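PDB 6EK4: PaxB from Photorhabdus luminescens, which probably serves as the B component of a two-component alpha-helical pore-forming toxin of the YaxAB type, acting with a partner protein to perforate membranes. Local coordinates for residues K20-Q24 against L57-R62; M133-I137 against A302-E306; I207-D211 against I223-K228. All coordinates share one frame; numbering follows the deposited sequence.

Contact 1 (K20-Q24 against L57-R62); sequences KTLSQ and LDEAAR
Ser23 OG is 2.7 Å from Asp58 OD1 across the contact and is also hydrogen-bonded with Val19 O of its own helix. With chi1 near -64°, the hydroxyl is turned beside the backbone N and still reaches Asp58. Arg62 NH2 comes within 3.3 Å of Ser23 OG, but the angle is too poor for a bond. The guanidinium instead grips the carboxylate from its own helix, one turn along: Arg62 NE donates to Asp58 OD2 over 2.9 Å in an almost straight bond of 169°. The acceptor lies in the guanidinium plane, whereas NE approaches OD2 from above the carboxylate plane. An extended chain from CG to NE carries the arginine back along the helix to this oxygen. OD1 thus lies beside the serine hydroxyl, while OD2 takes the arginine N-H.

Beside this polar group the contact is apolar. Leu22 and Leu57 cross at about a right angle, meeting through their CD2 methyls at 3.9 Å, while Leu22 CD1 only grazes Ala61 CB. The two segments belong to nearly antiparallel helices, 19-35 and 42-73, whose local axes come within 10.4 Å in an elongated helical bundle. Helices 101-141 and 247-321 cover the leucine side, and Tyr347 and Met350 border the serine and arginine. The buried carboxylate is held by its salt bridge to Arg62, which probably offsets its charge and keeps it ionised within the bundle.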
loop_
_atom_site.group_PDB
_atom_site.type_symbol
_atom_site.label_atom_id
_atom_site.label_comp_id
_atom_site.label_asym_id
_atom_site.label_seq_id
_atom_site.Cartn_x
_atom_site.Cartn_y
_atom_site.Cartn_z
ATOM N N LYS A 20 0.478 17.418 7.767
ATOM C CA LYS A 20 1.443 16.317 7.845
ATOM C C LYS A 20 0.811 15.026 7.333
ATOM O O LYS A 20 1.419 14.299 6.549
ATOM C CB LYS A 20 1.945 16.124 9.280
ATOM C CG LYS A 20 3.160 15.214 9.392
ATOM C CD LYS A 20 3.554 14.969 10.839
ATOM C CE LYS A 20 4.834 14.157 10.933
ATOM N NZ LYS A 20 5.062 13.615 12.301
ATOM N N THR A 21 -0.411 14.750 7.782
ATOM C CA THR A 21 -1.181 13.606 7.296
ATOM C C THR A 21 -1.425 13.707 5.786
ATOM O O THR A 21 -1.441 12.692 5.084
ATOM C CB THR A 21 -2.533 13.498 8.032
ATOM O OG1 THR A 21 -2.300 13.373 9.440
ATOM C CG2 THR A 21 -3.331 12.294 7.547
ATOM N N LEU A 22 -1.605 14.934 5.300
ATOM C CA LEU A 22 -1.791 15.196 3.873
ATOM C C LEU A 22 -0.502 14.908 3.104
ATOM O O LEU A 22 -0.513 14.159 2.130
ATOM C CB LEU A 22 -2.227 16.653 3.649
ATOM C CG LEU A 22 -2.937 17.007 2.335
ATOM C CD1 LEU A 22 -3.478 18.428 2.404
ATOM C CD2 LEU A 22 -2.032 16.843 1.120
ATOM N N SER A 23 0.600 15.503 3.556
ATOM C CA SER A 23 1.887 15.391 2.862
ATOM C C SER A 23 2.518 14.001 2.976
ATOM O O SER A 23 3.160 13.533 2.035
ATOM C CB SER A 23 2.867 16.448 3.378
ATOM O OG SER A 23 2.406 17.754 3.074
ATOM N N GLN A 24 2.344 13.354 4.127
ATOM C CA GLN A 24 2.860 12.001 4.337
ATOM C C GLN A 24 2.142 10.997 3.434
ATOM O O GLN A 24 2.756 10.050 2.946
ATOM C CB GLN A 24 2.719 11.586 5.808
ATOM C CG GLN A 24 3.330 10.232 6.154
ATOM C CD GLN A 24 4.836 10.199 5.968
ATOM O OE1 GLN A 24 5.562 11.006 6.549
ATOM N NE2 GLN A 24 5.315 9.258 5.159
ATOM N N LEU A 57 -1.044 18.553 -5.903
ATOM C CA LEU A 57 -1.990 18.978 -4.869
ATOM C C LEU A 57 -1.237 19.442 -3.624
ATOM O O LEU A 57 -1.578 20.465 -3.031
ATOM C CB LEU A 57 -2.949 17.836 -4.515
ATOM C CG LEU A 57 -4.147 18.171 -3.617
ATOM C CD1 LEU A 57 -5.321 17.257 -3.933
ATOM C CD2 LEU A 57 -3.802 18.089 -2.135
ATOM N N ASP A 58 -0.213 18.682 -3.243
ATOM C CA ASP A 58 0.635 19.029 -2.102
ATOM C C ASP A 58 1.337 20.370 -2.319
ATOM O O ASP A 58 1.434 21.178 -1.395
ATOM C CB ASP A 58 1.674 17.928 -1.861
ATOM C CG ASP A 58 2.374 18.067 -0.524
ATOM O OD1 ASP A 58 1.683 18.224 0.503
ATOM O OD2 ASP A 58 3.620 18.007 -0.498
ATOM N N GLU A 59 1.823 20.593 -3.539
ATOM C CA GLU A 59 2.455 21.861 -3.921
ATOM C C GLU A 59 1.484 23.033 -3.781
ATOM O O GLU A 59 1.857 24.099 -3.292
ATOM C CB GLU A 59 2.975 21.798 -5.364
ATOM C CG GLU A 59 4.243 20.973 -5.542
ATOM C CD GLU A 59 4.494 20.569 -6.987
ATOM O OE1 GLU A 59 4.068 21.298 -7.911
ATOM O OE2 GLU A 59 5.130 19.517 -7.202
ATOM N N ALA A 60 0.245 22.823 -4.218
ATOM C CA ALA A 60 -0.796 23.844 -4.125
ATOM C C ALA A 60 -1.130 24.161 -2.670
ATOM O O ALA A 60 -1.322 25.325 -2.310
ATOM C CB ALA A 60 -2.045 23.393 -4.866
ATOM N N ALA A 61 -1.195 23.123 -1.839
ATOM C CA ALA A 61 -1.475 23.284 -0.413
ATOM C C ALA A 61 -0.365 24.064 0.295
ATOM O O ALA A 61 -0.648 24.946 1.107
ATOM C CB ALA A 61 -1.666 21.926 0.244
ATOM N N ARG A 62 0.887 23.736 -0.018
ATOM C CA ARG A 62 2.044 24.415 0.580
ATOM C C ARG A 62 2.146 25.887 0.174
ATOM O O ARG A 62 2.543 26.725 0.981
ATOM C CB ARG A 62 3.345 23.700 0.206
ATOM C CG ARG A 62 3.544 22.361 0.894
ATOM C CD ARG A 62 4.718 21.609 0.287
ATOM N NE ARG A 62 4.871 20.269 0.855
ATOM C CZ ARG A 62 5.419 19.998 2.040
ATOM N NH1 ARG A 62 5.883 20.970 2.824
ATOM N NH2 ARG A 62 5.504 18.734 2.448
#

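Contact 2 (M133-I137 against A302-E306); sequences MASRI and AAKLE
Met133 and Ile137, one turn apart on helix 101-141, close over Ala302 of helix 247-321. The small alanine side chain lets them in: Ile137 CG1 lies 3.9 Å from Ala302 CB, and Met133 SD is 4.1 Å from the same methyl. With chi1 at -176°, anti to the backbone N, Met133 CG comes over the backbone at Ala302 O (3.5 Å); bends at chi2 and chi3 then turn Met133 CE inward to meet Leu305 CD1 at 4.0 Å. Leu57 and Ala61 of helix 42-73 cover this inner side, making it a three-helix junction.

The outer side is partly exposed and polar at its margin. There the extended Glu306 reaches across to helix 101-141 and sets its carboxylate against carbon: Glu306 OE2 is 3.4 Å from Ala134 CB, and OE1 lies equally near Ile137 CD1. No cationic group of the facing segment meets these oxygens, and Ala303 adds just a marginal touch at Ile137 CD1. The local axes run nearly antiparallel at 156°, with a closest approach of 9.5 Å that the small side chains of Ala302 and Ala134 allow.

Between these two segments adhesion therefore rests on apolar contact, without a polar bond across. The Glu306 carboxylate rests against carbons of Ala134 and Ile137 and its CB borders Met133, while its charge probably remains hydrated at the partly exposed margin.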
loop_
_atom_site.group_PDB
_atom_site.type_symbol
_atom_site.label_atom_id
_atom_site.label_comp_id
_atom_site.label_asym_id
_atom_site.label_seq_id
_atom_site.Cartn_x
_atom_site.Cartn_y
_atom_site.Cartn_z
ATOM N N MET A 133 -7.469 24.302 -5.523
ATOM C CA MET A 133 -7.463 23.079 -4.716
ATOM C C MET A 133 -8.555 22.108 -5.168
ATOM O O MET A 133 -8.378 20.892 -5.084
ATOM C CB MET A 133 -7.629 23.415 -3.226
ATOM C CG MET A 133 -7.545 22.220 -2.280
ATOM S SD MET A 133 -6.041 21.232 -2.442
ATOM C CE MET A 133 -4.800 22.379 -1.852
ATOM N N ALA A 134 -9.675 22.649 -5.646
ATOM C CA ALA A 134 -10.760 21.831 -6.190
ATOM C C ALA A 134 -10.339 21.140 -7.486
ATOM O O ALA A 134 -10.715 19.993 -7.727
ATOM C CB ALA A 134 -11.998 22.679 -6.428
ATOM N N SER A 135 -9.564 21.842 -8.312
ATOM C CA SER A 135 -9.027 21.268 -9.550
ATOM C C SER A 135 -8.001 20.169 -9.270
ATOM O O SER A 135 -7.899 19.202 -10.028
ATOM C CB SER A 135 -8.392 22.351 -10.426
ATOM O OG SER A 135 -9.375 23.241 -10.920
ATOM N N ARG A 136 -7.243 20.328 -8.186
ATOM C CA ARG A 136 -6.265 19.324 -7.772
ATOM C C ARG A 136 -6.963 18.078 -7.236
ATOM O O ARG A 136 -6.579 16.955 -7.569
ATOM C CB ARG A 136 -5.324 19.892 -6.705
ATOM C CG ARG A 136 -4.451 21.038 -7.192
ATOM C CD ARG A 136 -3.311 20.554 -8.071
ATOM N NE ARG A 136 -2.822 21.607 -8.958
ATOM C CZ ARG A 136 -3.381 21.953 -10.118
ATOM N NH1 ARG A 136 -4.471 21.334 -10.568
ATOM N NH2 ARG A 136 -2.844 22.932 -10.838
ATOM N N ILE A 137 -7.982 18.288 -6.404
ATOM C CA ILE A 137 -8.797 17.197 -5.860
ATOM C C ILE A 137 -9.453 16.389 -6.983
ATOM O O ILE A 137 -9.514 15.161 -6.916
ATOM C CB ILE A 137 -9.876 17.735 -4.886
ATOM C CG1 ILE A 137 -9.221 18.197 -3.579
ATOM C CG2 ILE A 137 -10.934 16.678 -4.584
ATOM C CD1 ILE A 137 -10.082 19.128 -2.749
ATOM N N ALA A 302 -7.310 17.617 2.030
ATOM C CA ALA A 302 -7.371 18.524 0.882
ATOM C C ALA A 302 -8.730 19.211 0.772
ATOM O O ALA A 302 -8.808 20.397 0.449
ATOM C CB ALA A 302 -7.066 17.772 -0.404
ATOM N N ALA A 303 -9.796 18.457 1.033
ATOM C CA ALA A 303 -11.155 18.994 0.984
ATOM C C ALA A 303 -11.387 20.044 2.072
ATOM O O ALA A 303 -12.139 20.998 1.866
ATOM C CB ALA A 303 -12.173 17.872 1.108
ATOM N N LYS A 304 -10.738 19.864 3.221
ATOM C CA LYS A 304 -10.852 20.814 4.328
ATOM C C LYS A 304 -10.150 22.145 4.033
ATOM O O LYS A 304 -10.554 23.185 4.552
ATOM C CB LYS A 304 -10.311 20.203 5.624
ATOM C CG LYS A 304 -11.196 19.112 6.209
ATOM C CD LYS A 304 -10.533 18.427 7.394
ATOM C CE LYS A 304 -11.370 17.267 7.912
ATOM N NZ LYS A 304 -10.780 16.646 9.130
ATOM N N LEU A 305 -9.103 22.108 3.209
ATOM C CA LEU A 305 -8.433 23.331 2.757
ATOM C C LEU A 305 -9.341 24.129 1.823
ATOM O O LEU A 305 -9.483 25.342 1.973
ATOM C CB LEU A 305 -7.113 23.005 2.050
ATOM C CG LEU A 305 -5.981 22.465 2.930
ATOM C CD1 LEU A 305 -4.909 21.808 2.076
ATOM C CD2 LEU A 305 -5.378 23.572 3.783
ATOM N N GLU A 306 -9.952 23.437 0.862
ATOM C CA GLU A 306 -10.935 24.045 -0.037
ATOM C C GLU A 306 -12.099 24.641 0.759
ATOM O O GLU A 306 -12.544 25.758 0.485
ATOM C CB GLU A 306 -11.469 23.001 -1.024
ATOM C CG GLU A 306 -12.380 23.561 -2.111
ATOM C CD GLU A 306 -13.099 22.480 -2.903
ATOM O OE1 GLU A 306 -12.742 21.288 -2.772
ATOM O OE2 GLU A 306 -14.028 22.827 -3.662
#

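Contact 3 (I207-D211 against I223-K228); sequences ISDLD and IKQAIK
The Asp211 carboxylate is the flat group of this contact, and Lys224 reaches it with both its ammonium and its aliphatic chain. Lys224 NZ straddles the two oxygens, 3.2 Å from Asp211 OD1 and 3.3 Å from Asp211 OD2, in a forked salt bridge whose two bonds are both weak. The ammonium is raised out of the carboxylate plane, and Lys224 CD lies off the plane on the same side, next to OD2. A bend at chi3 (56°) in the otherwise extended lysine swings CE and NZ over toward the aspartate, and the two side chains meet at about a right angle. Glu221, a turn earlier, offers NZ a long and weak second ion pair.

Ile207 crosses the same lysine: Lys224 CG meets Ile207 CG1, and the next carbon, CD, meets Asp211 OD2. Further on, Ile207 CD1 lies 3.7 Å from NZ of the bent Lys228.

Together the segments form part of the small end region of an elongated helical molecule; the centre of the contact lies about 64 Å from the centre of the chain. Here the connection after helix 196-199 folds back on helix 217-237, which follows it. This end may be the part that meets the membrane, as the end regions of related alpha-helical pore-forming toxins do.

Deeper in, Leu210 is buried against Ile223 and Ile227. Its two methyls divide the work: Leu210 CD1 touches Ile227 CG1 at 3.9 Å and lies equally close to Lys224 CA, and Leu210 CD2 meets Ile223 CD1 at 4.1 Å. Leu196 packs on Leu210 and Ile227, while Val190 of helix 149-193 lies behind Ile223 and Ile227.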
loop_
_atom_site.group_PDB
_atom_site.type_symbol
_atom_site.label_atom_id
_atom_site.label_comp_id
_atom_site.label_asym_id
_atom_site.label_seq_id
_atom_site.Cartn_x
_atom_site.Cartn_y
_atom_site.Cartn_z
ATOM N N ILE A 207 13.398 -65.098 2.569
ATOM C CA ILE A 207 13.537 -64.809 3.992
ATOM C C ILE A 207 13.911 -66.071 4.787
ATOM O O ILE A 207 14.611 -65.985 5.795
ATOM C CB ILE A 207 12.251 -64.144 4.552
ATOM C CG1 ILE A 207 12.566 -63.333 5.809
ATOM C CG2 ILE A 207 11.152 -65.174 4.804
ATOM C CD1 ILE A 207 11.402 -62.505 6.312
ATOM N N SER A 208 13.457 -67.233 4.316
ATOM C CA SER A 208 13.765 -68.517 4.953
ATOM C C SER A 208 15.220 -68.933 4.751
ATOM O O SER A 208 15.826 -69.533 5.639
ATOM C CB SER A 208 12.856 -69.620 4.403
ATOM O OG SER A 208 11.489 -69.288 4.564
ATOM N N ASP A 209 15.770 -68.617 3.581
ATOM C CA ASP A 209 17.144 -68.995 3.235
ATOM C C ASP A 209 18.186 -68.272 4.095
ATOM O O ASP A 209 19.251 -68.823 4.374
ATOM C CB ASP A 209 17.418 -68.714 1.752
ATOM C CG ASP A 209 16.495 -69.488 0.821
ATOM O OD1 ASP A 209 16.375 -69.091 -0.357
ATOM O OD2 ASP A 209 15.889 -70.490 1.258
ATOM N N LEU A 210 17.871 -67.047 4.512
ATOM C CA LEU A 210 18.793 -66.226 5.303
ATOM C C LEU A 210 19.016 -66.757 6.723
ATOM O O LEU A 210 20.055 -66.486 7.328
ATOM C CB LEU A 210 18.294 -64.778 5.364
ATOM C CG LEU A 210 18.265 -64.025 4.029
ATOM C CD1 LEU A 210 17.406 -62.773 4.128
ATOM C CD2 LEU A 210 19.672 -63.668 3.573
ATOM N N ASP A 211 18.045 -67.501 7.251
ATOM C CA ASP A 211 18.160 -68.091 8.590
ATOM C C ASP A 211 19.276 -69.131 8.676
ATOM O O ASP A 211 19.942 -69.251 9.705
ATOM C CB ASP A 211 16.839 -68.743 9.013
ATOM C CG ASP A 211 15.758 -67.728 9.312
ATOM O OD1 ASP A 211 15.141 -67.813 10.395
ATOM O OD2 ASP A 211 15.529 -66.839 8.467
ATOM N N ILE A 223 19.666 -58.183 8.525
ATOM C CA ILE A 223 19.624 -58.372 7.069
ATOM C C ILE A 223 18.291 -58.954 6.600
ATOM O O ILE A 223 17.838 -58.667 5.493
ATOM C CB ILE A 223 20.789 -59.259 6.556
ATOM C CG1 ILE A 223 20.632 -60.722 7.000
ATOM C CG2 ILE A 223 22.128 -58.699 7.021
ATOM C CD1 ILE A 223 21.731 -61.631 6.497
ATOM N N LYS A 224 17.669 -59.768 7.448
ATOM C CA LYS A 224 16.405 -60.419 7.113
ATOM C C LYS A 224 15.279 -59.393 6.951
ATOM O O LYS A 224 14.390 -59.568 6.118
ATOM C CB LYS A 224 16.052 -61.450 8.190
ATOM C CG LYS A 224 15.037 -62.497 7.771
ATOM C CD LYS A 224 15.138 -63.752 8.629
ATOM C CE LYS A 224 14.992 -63.452 10.115
ATOM N NZ LYS A 224 14.816 -64.690 10.922
ATOM N N GLN A 225 15.334 -58.322 7.740
ATOM C CA GLN A 225 14.344 -57.246 7.659
ATOM C C GLN A 225 14.637 -56.334 6.467
ATOM O O GLN A 225 13.717 -55.848 5.808
ATOM C CB GLN A 225 14.324 -56.424 8.955
ATOM C CG GLN A 225 12.932 -56.035 9.430
ATOM C CD GLN A 225 12.209 -57.188 10.107
ATOM O OE1 GLN A 225 11.801 -58.148 9.453
ATOM N NE2 GLN A 225 12.045 -57.096 11.425
ATOM N N ALA A 226 15.922 -56.100 6.202
ATOM C CA ALA A 226 16.346 -55.259 5.082
ATOM C C ALA A 226 15.916 -55.851 3.741
ATOM O O ALA A 226 15.304 -55.162 2.926
ATOM C CB ALA A 226 17.854 -55.057 5.111
ATOM N N ILE A 227 16.229 -57.128 3.529
ATOM C CA ILE A 227 15.888 -57.817 2.282
ATOM C C ILE A 227 14.375 -57.813 2.067
ATOM O O ILE A 227 13.896 -57.404 1.010
ATOM C CB ILE A 227 16.404 -59.279 2.270
ATOM C CG1 ILE A 227 17.939 -59.329 2.335
ATOM C CG2 ILE A 227 15.909 -60.024 1.033
ATOM C CD1 ILE A 227 18.643 -58.969 1.044
ATOM N N LYS A 228 13.630 -58.258 3.077
ATOM C CA LYS A 228 12.171 -58.365 2.987
ATOM C C LYS A 228 11.508 -57.036 2.614
ATOM O O LYS A 228 10.590 -57.009 1.796
ATOM C CB LYS A 228 11.586 -58.871 4.311
ATOM C CG LYS A 228 10.143 -59.352 4.217
ATOM C CD LYS A 228 9.340 -58.941 5.444
ATOM C CE LYS A 228 7.972 -59.607 5.484
ATOM N NZ LYS A 228 8.038 -60.992 6.028
#

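How the contacts relate
Contacts 1 and 2 are neighbours in one cross-section of the helical bundle, with centres 10 Å apart. Helix 42-73 joins them: Leu57 CD2 lies 3.7 Å from Ala302 CB, and Ala61 N is as close to Met133 CE. Leu22 CD1 also meets Leu305 CD1 directly, giving four helices a common apolar interior. A bound sodium ion lies about 10 Å from the side chain of Asp58 and one about 12 Å from that of Ile137, too far for either contact to coordinate it. Contact 3 belongs to the far end of the molecule, its centre 82 Å from that of contact 1 and 87 Å from that of contact 2, although its sequence is nested within the loop that contact 2 closes.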